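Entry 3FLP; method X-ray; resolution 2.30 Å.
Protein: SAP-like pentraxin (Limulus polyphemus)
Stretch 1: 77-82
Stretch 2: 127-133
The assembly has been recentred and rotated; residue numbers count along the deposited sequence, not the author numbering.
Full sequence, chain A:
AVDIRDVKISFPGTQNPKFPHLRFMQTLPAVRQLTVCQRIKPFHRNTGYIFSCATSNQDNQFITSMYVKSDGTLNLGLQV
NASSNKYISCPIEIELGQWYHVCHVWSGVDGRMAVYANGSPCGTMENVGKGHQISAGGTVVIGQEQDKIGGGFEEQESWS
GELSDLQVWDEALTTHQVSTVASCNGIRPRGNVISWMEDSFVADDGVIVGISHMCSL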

# COMPACT_ATOMS: atom_id res chain seq x y z
N GLY A 77 -48.77 6.12 13.82
CA GLY A 77 -49.29 6.45 15.12
C GLY A 77 -48.42 6.04 16.29
O GLY A 77 -47.58 5.14 16.19
N LEU A 78 -48.64 6.72 17.41
CA LEU A 78 -47.91 6.46 18.63
C LEU A 78 -48.85 6.61 19.82
O LEU A 78 -49.71 7.49 19.85
CB LEU A 78 -46.76 7.45 18.79
CG LEU A 78 -45.95 7.33 20.09
CD1 LEU A 78 -45.28 5.95 20.15
CD2 LEU A 78 -44.91 8.44 20.18
N GLN A 79 -48.69 5.73 20.80
CA GLN A 79 -49.48 5.79 22.01
C GLN A 79 -48.50 5.62 23.16
O GLN A 79 -47.67 4.71 23.14
CB GLN A 79 -50.55 4.69 22.02
CG GLN A 79 -51.21 4.50 23.38
CD GLN A 79 -52.42 3.57 23.37
OE1 GLN A 79 -52.83 3.07 24.42
NE2 GLN A 79 -53.01 3.36 22.19
N VAL A 80 -48.56 6.51 24.14
CA VAL A 80 -47.68 6.45 25.30
C VAL A 80 -48.50 6.51 26.59
O VAL A 80 -49.39 7.35 26.73
CB VAL A 80 -46.65 7.61 25.32
CG1 VAL A 80 -45.78 7.50 26.58
CG2 VAL A 80 -45.79 7.57 24.07
N ASN A 81 -48.20 5.61 27.51
CA ASN A 81 -48.89 5.54 28.79
C ASN A 81 -50.41 5.58 28.65
O ASN A 81 -51.09 6.38 29.27
CB ASN A 81 -48.42 6.67 29.72
CG ASN A 81 -48.72 6.37 31.18
OD1 ASN A 81 -48.43 5.29 31.68
ND2 ASN A 81 -49.29 7.35 31.89
N ALA A 82 -50.93 4.69 27.81
CA ALA A 82 -52.36 4.56 27.55
C ALA A 82 -53.06 5.83 27.06
O ALA A 82 -54.25 6.01 27.28
CB ALA A 82 -53.08 4.02 28.81
N ASN A 127 -47.21 17.46 23.29
CA ASN A 127 -47.97 16.87 24.38
C ASN A 127 -48.28 15.38 24.25
O ASN A 127 -49.41 14.95 24.44
CB ASN A 127 -49.24 17.68 24.59
CG ASN A 127 -48.93 19.11 24.98
OD1 ASN A 127 -48.37 19.36 26.05
ND2 ASN A 127 -49.25 20.06 24.10
N VAL A 128 -47.25 14.60 23.94
CA VAL A 128 -47.40 13.15 23.85
C VAL A 128 -46.54 12.56 24.96
O VAL A 128 -45.31 12.54 24.86
CB VAL A 128 -46.90 12.59 22.49
CG1 VAL A 128 -47.03 11.07 22.50
CG2 VAL A 128 -47.72 13.17 21.34
N GLY A 129 -47.20 12.10 26.02
CA GLY A 129 -46.48 11.51 27.14
C GLY A 129 -45.52 12.49 27.79
O GLY A 129 -44.47 12.11 28.28
N LYS A 130 -45.89 13.77 27.80
CA LYS A 130 -45.04 14.79 28.39
C LYS A 130 -44.87 14.56 29.88
O LYS A 130 -45.85 14.41 30.62
CB LYS A 130 -45.63 16.18 28.13
CG LYS A 130 -44.81 17.31 28.74
CD LYS A 130 -45.21 18.66 28.17
CE LYS A 130 -44.48 19.79 28.87
NZ LYS A 130 -44.46 21.02 28.02
N GLY A 131 -43.61 14.53 30.32
CA GLY A 131 -43.30 14.30 31.72
C GLY A 131 -43.39 12.83 32.09
O GLY A 131 -43.13 12.46 33.24
N HIS A 132 -43.75 11.98 31.14
CA HIS A 132 -43.86 10.56 31.43
C HIS A 132 -42.55 9.82 31.27
O HIS A 132 -41.78 10.06 30.34
CB HIS A 132 -44.90 9.89 30.53
CG HIS A 132 -45.05 8.42 30.79
ND1 HIS A 132 -45.63 7.92 31.94
CD2 HIS A 132 -44.68 7.35 30.05
CE1 HIS A 132 -45.60 6.60 31.90
NE2 HIS A 132 -45.03 6.23 30.77
N GLN A 133 -42.29 8.90 32.19
CA GLN A 133 -41.11 8.06 32.17
C GLN A 133 -41.60 6.63 32.17
O GLN A 133 -42.31 6.22 33.09
CB GLN A 133 -40.24 8.29 33.40
CG GLN A 133 -39.50 9.61 33.42
CD GLN A 133 -38.57 9.72 34.62
OE1 GLN A 133 -37.79 8.80 34.90
NE2 GLN A 133 -38.65 10.84 35.33

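The end of a β-strand, residues 77-80, and the first residue beyond it pack against an irregular segment, 127-133; no two touching residues are fewer than 48 positions apart in sequence. The contact is small, burying 239 Å² summed over both sides, and no hydrogen bond crosses it; apolar packing and one ring contact hold the two stretches together.

G77 lies out of reach of the second stretch, so the contact begins at L78. Its CA-to-CB bond points toward the other segment, and with chi1 in t and chi2 in p its CD2 comes to 4.1 Å from CG1 of V128. Both residues are buried, and their hydrocarbon side chains suit a site without polar partners across the contact. At Q79 the alternation of the extended strand reverses the direction: the CA-to-CB bond points away, and the side-chain amide is hydrogen-bonded elsewhere in the structure.

V80 returns to the contact and is its hub, touching three residues with its two methyl groups. CG2 of V80 lies 4.0 Å from CG1 of V128, so the same V128 methyl is approached by both L78 and V80. CG1 of V80 points the other way along the segment, 4.1 Å from CA of G129 and 3.6 Å from CD2 of H132. The backbones draw close here, with CA of V80 5.5 Å from CA of G129. Glycine fits this position for two reasons: its positive phi of 61° by itself favours glycine, and a CB placed ideally on G129 would lie just 2.8 Å from CG1 of V80, a clash.

The strand has ended by N81, whose backbone adopts positive phi and psi (48°/53°) while its CA-to-CB bond still points toward the second stretch. CB of N81 sits 3.6 Å from the centroid of the H132 ring and 11° off the ring normal, a CH-π contact over the face. The amide carbon CG of N81 also lies over the ring face, and OD1 of N81 reaches 3.1 Å from CE1 of H132. The imidazole thus offers a flat surface to N81 and a carbon to V80, while its NE2 is hydrogen-bonded elsewhere in the structure.

G129 to H132 form a type II β-turn, closed by a hydrogen bond of 3.0 Å from N of H132 to O of G129, with H132, its last residue, carrying the ring that meets N81. K130 and G131, at the middle of the turn, remain exposed and make no contact with the strand; the phi of 80° at G131 again favours glycine. A82 is likewise out of reach.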